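PHOX (Pseudomonas fluorescens, PDB 4A9V) is an alkaline phosphatase that hydrolyses phosphate monoesters, using a complex iron-calcium cofactor held in a beta-propeller. Local coordinates at residues S33-W38 / S120-Q125; K112-E117 / D231-M236; T381-P386 / Q428-R433; A406-G409 / P414-G417; S558-H563 / S572-T577. One frame throughout, in Å; residues are numbered along the deposited sequence.

Contact 1 of 5, residues S33-W38 / S120-Q125; sequences SVLISW and SVIEVQ
Neither segment brings a ring into the seam where Leu35 and Ile36 meet Ile122 and Val124; aromatic cover comes from outside, Phe64 on Ile36, Phe133 on Ile122 and Trp131 on Val124. The flat groups that do pair, the carboxylate of Glu123 and the amide of Gln125, project from the reverse side of strand 118-127. There Gln125 NE2 donates to Glu123 OE2 over 2.7 Å, reaching the oxygen from above the carboxylate plane, with the acceptor close to the plane of the Gln125 amide. Arg82 forms a salt bridge to the same oxygen and Ser137 hydrogen-bonds to OE1. Between the two strands the contact is aliphatic. Leu35 CD1 lies 4.0 Å from Val124 CG1, the side chains crossing at about a right angle. Ile36 and Ile122 instead point at each other tip to tip, with Ile36 CG2 4.1 Å from Ile122 CD1. The strands belong to two four-stranded antiparallel sheets of the propeller, packed face to face with strand axes 9.9 Å apart at an angle of 148°. Strand 30-37 is an outermost strand of a sheet otherwise made by the last strands of the chain. A classic beta bulge places Leu35 and Ile36 together opposite Val573 and lets consecutive residues face the neighbouring sheet. Ile122 CG1, set between its backbone N and carbonyl carbon (chi1 65°), sends CD1 toward Leu35 as well, 4.2 Å from Leu35 CD2.

Contact 2 of 5, residues K112-E117 / D231-M236; sequences KALACE and DPRFDM
Leu114, near the C-terminal end of helix 107-115, packs against an Asx turn that opens the 3-10 segment 232-234. In that turn Asp231 OD1 accepts the backbone N-H of Arg233 at 3.0 Å, the donor standing above the carboxylate plane. The other oxygen, Asp231 OD2, faces the leucine, 4.1 Å from Leu114 CD1. Both Leu114 methyls meet Phe234: CD1 is 3.9 Å from Phe234 CE2, and CD2 is equally far from Phe234 CZ. A chi1 of -65° turns the Phe234 ring toward Leu114, which it meets from the opposite direction. The ring also covers one face of the Arg233 guanidinium, with Phe234 CZ 3.6 Å above the centre of its plane. That group is further fixed by Glu242 at NH1 and by Gly145 O and Asn146 OD1 at NH2. Trp227 meets Phe234 edge-to-face and touches Leu114 too, closing this small apolar cluster. The contact thus joins helix 107-115, whose other side chains Lys112, Ala115 and Cys116 touch helix 57-60 or its end, to the long loop between helix 211-216 and strand 249-252.

Contact 3 of 5, residues T381-P386 / Q428-R433; sequences TRMDRP and QILRWR
Asp384 and Gln428 make the tight, polar half of this contact, whereas Met383 and Leu430 touch loosely through one pair of methyls. Gln428 NE2 donates to Asp384 OD2 at 3.1 Å, nearly straight (171°), arriving on the anti side of the carboxylate and somewhat out of its plane; amide and carboxylate are turned 71° apart. Gln428 reaches over by a sharp bend at chi2 (-95°). Beside it, Met383 CE lies 3.9 Å from Leu430 CD2, the side chains crossing at about a right angle. All four residues are buried; Arg382 and Arg385 are partly exposed, though Arg385 pairs with Asp292 of the diiron pocket. Strand 398-402 lies between strand 428-434 and the edge strand 386-391, into which segment 381-386 leads, and its Leu402 touches Met383 and Gln428. Asn424 bridges the polar pair, donating to Gln428 OE1 and to Asp384 OD2. With a leucine in place of Gln428, Asp384 OD2 would probably lose one of its donors and Asn424 ND2 one of its acceptors. Asp384 and the calcium ligand Glu387 have side chains about 9 Å apart. Arg408 and Asn405 hold Asp384 OD1, and this ring of donors around a buried carboxylate is consistent with Asp384 remaining ionised.

Contact 4 of 5, residues A406-G409 / P414-G417; sequences AKRG and PVGG
Bends at chi2 (60°) and chi3 (57°) curl the side chain of Arg408 so that its guanidinium comes up against the backbone of Pro414, with Val415 slanting across it. Arg408 NH1 donates to Pro414 O at 2.8 Å, but the bond is bent (138° at the hydrogen): the donor stands above the carbonyl plane, and the oxygen is tilted out of the guanidinium plane, at its edge. The curl also carries the aliphatic part of the chain along the same peptide, where Arg408 CD is 3.5 Å from Pro414 O and 4.1 Å from Val415 CA. Val415 CG2 then fills the angle between the arginine stem and the backbone that follows it, 4.1 Å from Arg408 CG and 4.0 Å from Gly409 CA. Gly409 has backbone angles at which a CB would jam against the carbonyl oxygen of Arg408, and the same holds for Gly416 after Val415, so glycines mark both sides of the loop. The contact is half buried: Arg408 is enclosed, while Gly409, Pro414 and Val415 lie at the surface. A methionine in place of Arg408 would probably leave Pro414 O and Arg382 O without this donor and the Asp384 carboxylate without its ionic partner. Both segments belong to the excursion between strands 398-402 and 428-434, and Arg408 fastens it to the segment that leads into the edge strand 386-391, NE pairing with Asp384 and NH2 with Arg382 O.

Contact 5 of 5, residues S558-H563 / S572-T577; sequences STFPEH and SVMAIT
Phe560 and Pro561 pack on Met574 and Ser572 where the loop before strand 572-578 folds back over that strand, in the propeller sheet that also contains strands 30-37 and 544-550. Segment 558-563 begins with an ST turn: Ser558 OG accepts the backbone N-H of Phe560 at 3.0 Å, and the same hydroxyl is bonded to Asp22. Thr559 follows, its carbonyl oxygen taking the N-H of His563. Phe560 next extends its ring toward the strand, CG anti to the backbone N (chi1 -180°), and forms a Met-aromatic contact with Met574. Met574 SD comes in at the ring edge, 3.9 Å from Phe560 CZ and 78° off the ring normal, with Met574 CE close behind. Pro561, joined by a cis peptide, doubles back so that its CB sits 3.7 Å above the centre of the Phe560 ring. Pro561 CG meanwhile lies 3.6 Å from Ser572 OG, a hydroxyl engaged with Ser37 OG and with Arg570 O. Glu562 then turns outward to a salt bridge with Arg570. At His563 the turn closes: Thr559 OG1 lies at the edge of the imidazole, in its plane, 2.8 Å from His563 ND1.

From the N terminus, contact 1 closes the first large loop, joining strand 30-37 to strand 118-127. Contact 2 opens inside that loop, on helix 107-115, and closes far beyond it at 231-236, so the two cross; they meet where Trp38 packs near Cys116. Contacts 3 and 4 come later, on the other side of the chain's centre from contact 1. Contact 4 falls within the span of contact 3, and Arg408 ties them together by its salt bridge to Asp384. Contact 5 closes a short loop near the C terminus, yet strand 572-578 lies beside strand 30-37, and Ser572 meets Ser37, so an N-terminal strand completes a sheet of C-terminal strands, consistent with the way beta-propellers are commonly closed.

Contact 1 of 5, residues S33-W38 / S120-Q125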
# COMPACT_ATOMS: atom_id res chain seq x y z
N SER A 33 -19.02 7.19 -9.86
CA SER A 33 -19.07 8.61 -9.53
C SER A 33 -17.77 8.98 -8.83
O SER A 33 -17.23 8.18 -8.08
CB SER A 33 -20.26 8.88 -8.60
OG SER A 33 -20.53 10.26 -8.49
N VAL A 34 -17.32 10.22 -8.99
CA VAL A 34 -16.18 10.71 -8.23
C VAL A 34 -16.62 11.06 -6.81
O VAL A 34 -17.51 11.89 -6.62
CB VAL A 34 -15.57 11.96 -8.88
CG1 VAL A 34 -14.49 12.55 -7.99
CG2 VAL A 34 -15.01 11.63 -10.26
N LEU A 35 -15.99 10.42 -5.83
CA LEU A 35 -16.22 10.78 -4.44
C LEU A 35 -15.45 12.04 -4.06
O LEU A 35 -16.01 12.98 -3.48
CB LEU A 35 -15.83 9.62 -3.52
CG LEU A 35 -16.08 9.86 -2.03
CD1 LEU A 35 -17.57 9.81 -1.70
CD2 LEU A 35 -15.30 8.87 -1.17
N ILE A 36 -14.16 12.06 -4.38
CA ILE A 36 -13.29 13.17 -4.02
C ILE A 36 -12.03 13.07 -4.87
O ILE A 36 -11.66 11.98 -5.31
CB ILE A 36 -12.94 13.16 -2.50
CG1 ILE A 36 -12.20 14.44 -2.09
CG2 ILE A 36 -12.17 11.90 -2.11
CD1 ILE A 36 -12.28 14.71 -0.60
N SER A 37 -11.44 14.22 -5.18
CA SER A 37 -10.22 14.29 -5.98
C SER A 37 -9.14 15.10 -5.26
O SER A 37 -9.43 15.99 -4.46
CB SER A 37 -10.50 14.97 -7.33
OG SER A 37 -11.45 14.27 -8.10
N TRP A 38 -7.89 14.84 -5.64
CA TRP A 38 -6.76 15.67 -5.27
C TRP A 38 -7.13 17.13 -5.34
O TRP A 38 -7.64 17.60 -6.36
CB TRP A 38 -5.57 15.38 -6.18
CG TRP A 38 -4.49 16.40 -6.09
CD1 TRP A 38 -3.88 16.91 -4.95
CD2 TRP A 38 -3.93 17.15 -7.20
NE1 TRP A 38 -2.99 17.90 -5.28
CE2 TRP A 38 -2.98 18.08 -6.62
CE3 TRP A 38 -4.08 17.10 -8.57
CZ2 TRP A 38 -2.25 18.95 -7.41
CZ3 TRP A 38 -3.37 17.99 -9.35
CH2 TRP A 38 -2.47 18.90 -8.79
N SER A 120 -5.46 11.61 4.24
CA SER A 120 -6.65 12.45 4.31
C SER A 120 -7.76 11.66 5.00
O SER A 120 -8.14 10.60 4.52
CB SER A 120 -7.11 12.83 2.90
OG SER A 120 -6.12 13.55 2.21
N VAL A 121 -8.23 12.15 6.14
CA VAL A 121 -9.40 11.59 6.80
C VAL A 121 -10.62 12.42 6.41
O VAL A 121 -10.57 13.66 6.48
CB VAL A 121 -9.26 11.60 8.33
CG1 VAL A 121 -10.48 10.97 8.99
CG2 VAL A 121 -7.99 10.88 8.76
N ILE A 122 -11.65 11.75 5.91
CA ILE A 122 -12.86 12.43 5.47
C ILE A 122 -14.10 11.75 6.02
O ILE A 122 -14.11 10.54 6.23
CB ILE A 122 -12.96 12.51 3.93
CG1 ILE A 122 -13.10 11.12 3.30
CG2 ILE A 122 -11.76 13.27 3.36
CD1 ILE A 122 -13.35 11.17 1.80
N GLU A 123 -15.16 12.53 6.23
CA GLU A 123 -16.48 11.99 6.47
C GLU A 123 -17.23 11.82 5.16
O GLU A 123 -17.19 12.71 4.30
CB GLU A 123 -17.27 12.90 7.42
CG GLU A 123 -18.67 12.36 7.68
CD GLU A 123 -19.50 13.18 8.64
OE1 GLU A 123 -18.93 13.89 9.49
OE2 GLU A 123 -20.73 12.97 8.64
N VAL A 124 -17.94 10.70 5.05
CA VAL A 124 -18.91 10.51 3.99
C VAL A 124 -20.28 10.23 4.60
O VAL A 124 -20.39 9.68 5.70
CB VAL A 124 -18.48 9.37 3.03
CG1 VAL A 124 -17.21 9.77 2.29
CG2 VAL A 124 -18.27 8.06 3.77
N GLN A 125 -21.32 10.65 3.89
CA GLN A 125 -22.68 10.47 4.35
C GLN A 125 -23.50 9.95 3.18
O GLN A 125 -23.30 10.36 2.03
CB GLN A 125 -23.27 11.79 4.83
CG GLN A 125 -22.97 12.13 6.28
CD GLN A 125 -23.59 13.45 6.72
OE1 GLN A 125 -24.43 14.01 6.02
NE2 GLN A 125 -23.07 14.02 7.80

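Contact 2 of 5, residues K112-E117 / D231-M236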
# COMPACT_ATOMS: atom_id res chain seq x y z
N LYS A 112 5.05 22.41 -0.19
CA LYS A 112 3.85 22.09 -0.95
C LYS A 112 3.82 20.61 -1.36
O LYS A 112 2.77 19.97 -1.31
CB LYS A 112 3.78 23.00 -2.17
CG LYS A 112 2.56 22.82 -3.04
CD LYS A 112 2.46 23.94 -4.05
CE LYS A 112 1.52 23.60 -5.19
NZ LYS A 112 1.36 24.74 -6.14
N ALA A 113 4.96 20.06 -1.75
CA ALA A 113 5.06 18.62 -2.06
C ALA A 113 4.80 17.78 -0.82
O ALA A 113 4.04 16.81 -0.87
CB ALA A 113 6.42 18.30 -2.67
N LEU A 114 5.42 18.13 0.30
CA LEU A 114 5.19 17.40 1.54
C LEU A 114 3.72 17.47 1.97
O LEU A 114 3.17 16.51 2.51
CB LEU A 114 6.10 17.96 2.64
CG LEU A 114 7.53 17.42 2.59
CD1 LEU A 114 8.49 18.37 3.27
CD2 LEU A 114 7.62 16.04 3.23
N ALA A 115 3.07 18.59 1.66
CA ALA A 115 1.67 18.79 1.99
C ALA A 115 0.76 17.83 1.22
O ALA A 115 -0.35 17.54 1.66
CB ALA A 115 1.27 20.23 1.69
N CYS A 116 1.20 17.42 0.04
CA CYS A 116 0.43 16.50 -0.80
C CYS A 116 0.37 15.09 -0.25
O CYS A 116 -0.43 14.30 -0.75
CB CYS A 116 1.05 16.42 -2.19
SG CYS A 116 0.80 17.85 -3.25
N GLU A 117 1.34 14.72 0.59
CA GLU A 117 1.51 13.33 1.01
C GLU A 117 1.01 13.16 2.43
O GLU A 117 0.85 14.13 3.16
CB GLU A 117 2.98 12.94 0.89
CG GLU A 117 3.52 13.20 -0.51
CD GLU A 117 4.91 12.68 -0.79
OE1 GLU A 117 5.47 11.89 -0.01
OE2 GLU A 117 5.47 13.11 -1.83
N ASP A 231 15.18 21.92 1.77
CA ASP A 231 14.80 21.53 3.14
C ASP A 231 15.86 20.60 3.71
O ASP A 231 15.97 19.45 3.29
CB ASP A 231 13.42 20.87 3.16
CG ASP A 231 12.93 20.60 4.56
OD1 ASP A 231 13.78 20.55 5.48
OD2 ASP A 231 11.72 20.36 4.74
N PRO A 232 16.71 21.12 4.61
CA PRO A 232 17.87 20.34 5.05
C PRO A 232 17.52 19.12 5.89
O PRO A 232 18.39 18.28 6.12
CB PRO A 232 18.67 21.34 5.89
CG PRO A 232 17.71 22.41 6.27
CD PRO A 232 16.73 22.49 5.15
N ARG A 233 16.25 18.97 6.28
CA ARG A 233 15.82 17.77 6.98
C ARG A 233 16.09 16.52 6.13
O ARG A 233 16.29 15.44 6.65
CB ARG A 233 14.34 17.88 7.34
CG ARG A 233 13.81 16.72 8.17
CD ARG A 233 12.52 17.06 8.89
NE ARG A 233 11.39 17.25 7.98
CZ ARG A 233 10.40 16.37 7.84
NH1 ARG A 233 10.58 15.11 8.19
NH2 ARG A 233 9.25 16.76 7.31
N PHE A 234 16.08 16.71 4.81
CA PHE A 234 16.23 15.63 3.85
C PHE A 234 17.65 15.51 3.30
O PHE A 234 17.91 14.68 2.42
CB PHE A 234 15.23 15.82 2.71
CG PHE A 234 13.79 15.70 3.16
CD1 PHE A 234 13.23 14.47 3.40
CD2 PHE A 234 13.10 16.82 3.59
CE1 PHE A 234 11.98 14.35 3.98
CE2 PHE A 234 11.85 16.72 4.18
CZ PHE A 234 11.30 15.48 4.39
N ASP A 235 18.56 16.34 3.81
CA ASP A 235 19.97 16.34 3.41
C ASP A 235 20.77 15.45 4.35
O ASP A 235 21.01 15.79 5.51
CB ASP A 235 20.50 17.77 3.45
CG ASP A 235 21.95 17.88 3.01
OD1 ASP A 235 22.59 16.84 2.73
OD2 ASP A 235 22.43 19.03 2.91
N MET A 236 21.16 14.28 3.84
CA MET A 236 21.88 13.28 4.63
C MET A 236 23.25 13.74 5.11
O MET A 236 23.80 13.14 6.03
CB MET A 236 22.02 11.99 3.83
CG MET A 236 20.70 11.30 3.54
SD MET A 236 20.03 10.50 5.02
CE MET A 236 21.21 9.19 5.29

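Contact 3 of 5, residues T381-P386 / Q428-R433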
# COMPACT_ATOMS: atom_id res chain seq x y z
N THR A 381 13.45 -15.67 2.67
CA THR A 381 13.42 -15.89 1.23
C THR A 381 13.19 -14.59 0.48
O THR A 381 12.19 -13.90 0.71
CB THR A 381 12.30 -16.88 0.85
OG1 THR A 381 12.46 -18.10 1.58
CG2 THR A 381 12.29 -17.15 -0.65
N ARG A 382 14.09 -14.27 -0.44
CA ARG A 382 13.95 -13.09 -1.28
C ARG A 382 12.79 -13.24 -2.26
O ARG A 382 12.67 -14.27 -2.92
CB ARG A 382 15.25 -12.87 -2.05
CG ARG A 382 16.45 -12.63 -1.14
CD ARG A 382 17.69 -12.28 -1.93
NE ARG A 382 17.61 -10.93 -2.45
CZ ARG A 382 18.59 -10.33 -3.12
NH1 ARG A 382 19.61 -11.05 -3.54
NH2 ARG A 382 18.52 -9.04 -3.43
N MET A 383 11.92 -12.23 -2.31
CA MET A 383 10.64 -12.34 -3.02
C MET A 383 10.54 -11.37 -4.19
O MET A 383 11.18 -10.31 -4.22
CB MET A 383 9.48 -12.09 -2.05
CG MET A 383 9.46 -13.02 -0.84
SD MET A 383 9.35 -14.78 -1.23
CE MET A 383 7.66 -14.90 -1.78
N ASP A 384 9.62 -11.68 -5.11
CA ASP A 384 9.32 -10.84 -6.27
C ASP A 384 8.37 -9.68 -5.89
O ASP A 384 7.20 -9.67 -6.29
CB ASP A 384 8.67 -11.66 -7.39
CG ASP A 384 9.62 -12.64 -8.07
OD1 ASP A 384 10.84 -12.62 -7.80
OD2 ASP A 384 9.10 -13.39 -8.94
N ARG A 385 8.90 -8.69 -5.18
CA ARG A 385 8.16 -7.46 -4.87
C ARG A 385 6.81 -7.72 -4.22
O ARG A 385 5.75 -7.45 -4.81
CB ARG A 385 7.99 -6.58 -6.10
CG ARG A 385 9.29 -6.04 -6.65
CD ARG A 385 9.02 -5.03 -7.74
NE ARG A 385 8.28 -3.90 -7.20
CZ ARG A 385 7.49 -3.12 -7.92
NH1 ARG A 385 7.57 -3.15 -9.24
NH2 ARG A 385 6.75 -2.20 -7.32
N PRO A 386 6.82 -8.14 -2.95
CA PRO A 386 5.57 -8.21 -2.20
C PRO A 386 4.88 -6.86 -2.13
O PRO A 386 5.49 -5.86 -1.73
CB PRO A 386 6.02 -8.65 -0.80
CG PRO A 386 7.40 -9.19 -0.97
CD PRO A 386 7.99 -8.45 -2.13
N GLN A 428 2.57 -12.57 -9.86
CA GLN A 428 1.84 -13.73 -9.40
C GLN A 428 1.21 -13.39 -8.04
O GLN A 428 1.55 -12.38 -7.42
CB GLN A 428 2.76 -14.97 -9.30
CG GLN A 428 3.91 -14.86 -8.31
CD GLN A 428 5.22 -14.41 -8.95
OE1 GLN A 428 5.24 -13.90 -10.07
NE2 GLN A 428 6.31 -14.52 -8.20
N ILE A 429 0.20 -14.18 -7.65
CA ILE A 429 -0.42 -14.03 -6.34
C ILE A 429 -0.17 -15.29 -5.52
O ILE A 429 -0.51 -16.41 -5.93
CB ILE A 429 -1.93 -13.74 -6.42
CG1 ILE A 429 -2.18 -12.49 -7.28
CG2 ILE A 429 -2.50 -13.58 -5.02
CD1 ILE A 429 -3.64 -12.13 -7.45
N LEU A 430 0.48 -15.07 -4.38
CA LEU A 430 0.85 -16.10 -3.44
C LEU A 430 -0.22 -16.24 -2.36
O LEU A 430 -0.76 -15.24 -1.89
CB LEU A 430 2.18 -15.68 -2.81
CG LEU A 430 2.70 -16.43 -1.59
CD1 LEU A 430 3.03 -17.87 -1.92
CD2 LEU A 430 3.92 -15.71 -1.06
N ARG A 431 -0.56 -17.48 -2.00
CA ARG A 431 -1.50 -17.77 -0.93
C ARG A 431 -0.80 -18.62 0.11
O ARG A 431 -0.04 -19.52 -0.24
CB ARG A 431 -2.72 -18.50 -1.49
CG ARG A 431 -3.65 -19.08 -0.44
CD ARG A 431 -5.00 -19.47 -1.01
NE ARG A 431 -4.88 -20.43 -2.09
CZ ARG A 431 -5.87 -20.75 -2.93
NH1 ARG A 431 -7.07 -20.22 -2.76
NH2 ARG A 431 -5.64 -21.58 -3.93
N TRP A 432 -1.13 -18.42 1.39
CA TRP A 432 -0.77 -19.39 2.41
C TRP A 432 -1.89 -19.65 3.37
O TRP A 432 -2.78 -18.82 3.59
CB TRP A 432 0.53 -19.05 3.15
CG TRP A 432 0.55 -17.74 3.90
CD1 TRP A 432 0.25 -17.51 5.23
CD2 TRP A 432 1.06 -16.47 3.40
NE1 TRP A 432 0.51 -16.21 5.57
CE2 TRP A 432 1.01 -15.53 4.51
CE3 TRP A 432 1.56 -16.05 2.19
CZ2 TRP A 432 1.45 -14.22 4.38
CZ3 TRP A 432 1.98 -14.72 2.06
CH2 TRP A 432 1.90 -13.83 3.12
N ARG A 433 -1.85 -20.84 3.94
CA ARG A 433 -2.78 -21.30 4.96
C ARG A 433 -1.99 -21.64 6.22
O ARG A 433 -1.17 -22.56 6.24
CB ARG A 433 -3.55 -22.52 4.49
CG ARG A 433 -4.56 -23.00 5.51
CD ARG A 433 -5.36 -24.17 4.98
NE ARG A 433 -6.37 -24.59 5.94
CZ ARG A 433 -7.26 -25.54 5.71
NH1 ARG A 433 -7.27 -26.17 4.54
NH2 ARG A 433 -8.16 -25.82 6.63

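Contact 4 of 5, residues A406-G409 / P414-G417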
# COMPACT_ATOMS: atom_id res chain seq x y z
N ALA A 406 11.99 -8.18 -12.50
CA ALA A 406 12.81 -8.30 -13.69
C ALA A 406 14.18 -8.91 -13.38
O ALA A 406 14.87 -9.38 -14.29
CB ALA A 406 12.97 -6.94 -14.34
N LYS A 407 14.59 -8.88 -12.11
CA LYS A 407 15.91 -9.38 -11.75
C LYS A 407 15.89 -10.82 -11.23
O LYS A 407 16.94 -11.38 -10.94
CB LYS A 407 16.57 -8.47 -10.72
CG LYS A 407 16.87 -7.06 -11.20
CD LYS A 407 17.35 -6.20 -10.04
CE LYS A 407 18.08 -4.95 -10.51
NZ LYS A 407 18.90 -4.36 -9.42
N ARG A 408 14.72 -11.44 -11.16
CA ARG A 408 14.68 -12.85 -10.76
C ARG A 408 15.53 -13.69 -11.71
O ARG A 408 15.48 -13.51 -12.92
CB ARG A 408 13.24 -13.35 -10.74
CG ARG A 408 13.07 -14.82 -10.34
CD ARG A 408 13.61 -15.16 -8.96
NE ARG A 408 13.00 -14.34 -7.92
CZ ARG A 408 13.25 -14.47 -6.62
NH1 ARG A 408 14.18 -15.32 -6.19
NH2 ARG A 408 12.61 -13.71 -5.74
N GLY A 409 16.37 -14.54 -11.13
CA GLY A 409 17.31 -15.33 -11.91
C GLY A 409 18.74 -14.82 -11.83
O GLY A 409 19.68 -15.56 -12.13
N PRO A 414 17.62 -16.73 -6.96
CA PRO A 414 17.38 -17.93 -7.74
C PRO A 414 15.90 -18.12 -8.07
O PRO A 414 15.04 -17.82 -7.25
CB PRO A 414 17.89 -19.06 -6.84
CG PRO A 414 17.85 -18.49 -5.46
CD PRO A 414 18.14 -17.03 -5.61
N VAL A 415 15.64 -18.77 -9.19
CA VAL A 415 14.30 -19.15 -9.57
C VAL A 415 13.89 -20.37 -8.77
O VAL A 415 14.64 -21.34 -8.67
CB VAL A 415 14.26 -19.49 -11.07
CG1 VAL A 415 12.89 -20.02 -11.46
CG2 VAL A 415 14.64 -18.28 -11.91
N GLY A 416 12.70 -20.32 -8.18
CA GLY A 416 12.14 -21.47 -7.52
C GLY A 416 10.95 -21.12 -6.64
O GLY A 416 10.73 -19.96 -6.31
N GLY A 417 10.26 -22.15 -6.18
CA GLY A 417 9.20 -21.97 -5.19
C GLY A 417 8.17 -20.96 -5.66
O GLY A 417 7.67 -21.05 -6.78

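Contact 5 of 5, residues S558-H563 / S572-T577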
# COMPACT_ATOMS: atom_id res chain seq x y z
N SER A 558 -3.96 12.27 -20.09
CA SER A 558 -5.28 12.16 -19.46
C SER A 558 -5.83 13.53 -19.07
O SER A 558 -5.08 14.42 -18.68
CB SER A 558 -5.20 11.26 -18.22
OG SER A 558 -6.47 11.11 -17.61
N THR A 559 -7.16 13.63 -19.08
CA THR A 559 -7.85 14.76 -18.46
C THR A 559 -8.89 14.27 -17.45
O THR A 559 -9.76 15.02 -17.02
CB THR A 559 -8.51 15.65 -19.54
OG1 THR A 559 -9.36 14.85 -20.37
CG2 THR A 559 -7.46 16.34 -20.41
N PHE A 560 -8.75 13.02 -17.01
CA PHE A 560 -9.69 12.40 -16.08
C PHE A 560 -9.56 13.05 -14.69
O PHE A 560 -8.45 13.26 -14.22
CB PHE A 560 -9.34 10.91 -15.98
CG PHE A 560 -10.22 10.14 -15.05
CD1 PHE A 560 -9.92 10.04 -13.71
CD2 PHE A 560 -11.34 9.49 -15.54
CE1 PHE A 560 -10.74 9.32 -12.86
CE2 PHE A 560 -12.18 8.79 -14.69
CZ PHE A 560 -11.86 8.67 -13.35
N PRO A 561 -10.70 13.27 -13.99
CA PRO A 561 -12.06 12.89 -14.34
C PRO A 561 -12.88 13.99 -15.01
O PRO A 561 -13.98 13.70 -15.48
CB PRO A 561 -12.67 12.56 -12.98
CG PRO A 561 -11.99 13.49 -12.04
CD PRO A 561 -10.58 13.62 -12.56
N GLU A 562 -12.45 15.24 -14.93
CA GLU A 562 -13.32 16.35 -15.33
C GLU A 562 -13.40 16.52 -16.85
O GLU A 562 -14.37 17.08 -17.37
CB GLU A 562 -12.88 17.66 -14.67
CG GLU A 562 -13.04 17.66 -13.16
CD GLU A 562 -12.33 18.84 -12.51
OE1 GLU A 562 -11.11 18.74 -12.26
OE2 GLU A 562 -12.99 19.86 -12.25
N HIS A 563 -12.35 16.10 -17.55
CA HIS A 563 -12.28 16.20 -19.01
C HIS A 563 -12.61 17.59 -19.49
O HIS A 563 -13.28 17.77 -20.51
CB HIS A 563 -13.17 15.17 -19.67
CG HIS A 563 -12.78 13.75 -19.36
ND1 HIS A 563 -11.52 13.31 -19.50
CD2 HIS A 563 -13.51 12.71 -18.81
CE1 HIS A 563 -11.46 12.01 -19.16
NE2 HIS A 563 -12.68 11.65 -18.71
N SER A 572 -8.32 10.43 -8.01
CA SER A 572 -9.65 10.46 -7.44
C SER A 572 -9.99 9.14 -6.77
O SER A 572 -9.49 8.08 -7.17
CB SER A 572 -10.68 10.73 -8.54
OG SER A 572 -10.45 11.97 -9.17
N VAL A 573 -10.85 9.22 -5.77
CA VAL A 573 -11.53 8.06 -5.23
C VAL A 573 -12.90 7.99 -5.90
O VAL A 573 -13.65 8.97 -5.91
CB VAL A 573 -11.68 8.17 -3.70
CG1 VAL A 573 -12.44 6.98 -3.14
CG2 VAL A 573 -10.31 8.27 -3.04
N MET A 574 -13.20 6.82 -6.45
CA MET A 574 -14.45 6.57 -7.15
C MET A 574 -15.37 5.73 -6.28
O MET A 574 -14.92 4.86 -5.54
CB MET A 574 -14.19 5.81 -8.45
CG MET A 574 -13.12 6.43 -9.33
SD MET A 574 -13.47 8.13 -9.84
CE MET A 574 -14.94 7.90 -10.83
N ALA A 575 -16.67 5.96 -6.43
CA ALA A 575 -17.71 5.12 -5.86
C ALA A 575 -18.37 4.31 -6.97
O ALA A 575 -18.89 4.89 -7.93
CB ALA A 575 -18.74 5.97 -5.14
N ILE A 576 -18.28 2.99 -6.87
CA ILE A 576 -18.86 2.07 -7.84
C ILE A 576 -20.10 1.43 -7.23
O ILE A 576 -20.06 0.90 -6.12
CB ILE A 576 -17.86 0.96 -8.21
CG1 ILE A 576 -16.48 1.51 -8.57
CG2 ILE A 576 -18.45 0.05 -9.28
CD1 ILE A 576 -16.45 2.52 -9.70
N THR A 577 -21.21 1.49 -7.97
CA THR A 577 -22.48 0.95 -7.51
C THR A 577 -23.17 0.21 -8.65
O THR A 577 -22.83 0.37 -9.82
CB THR A 577 -23.41 2.07 -7.00
OG1 THR A 577 -23.57 3.06 -8.02
CG2 THR A 577 -22.84 2.73 -5.74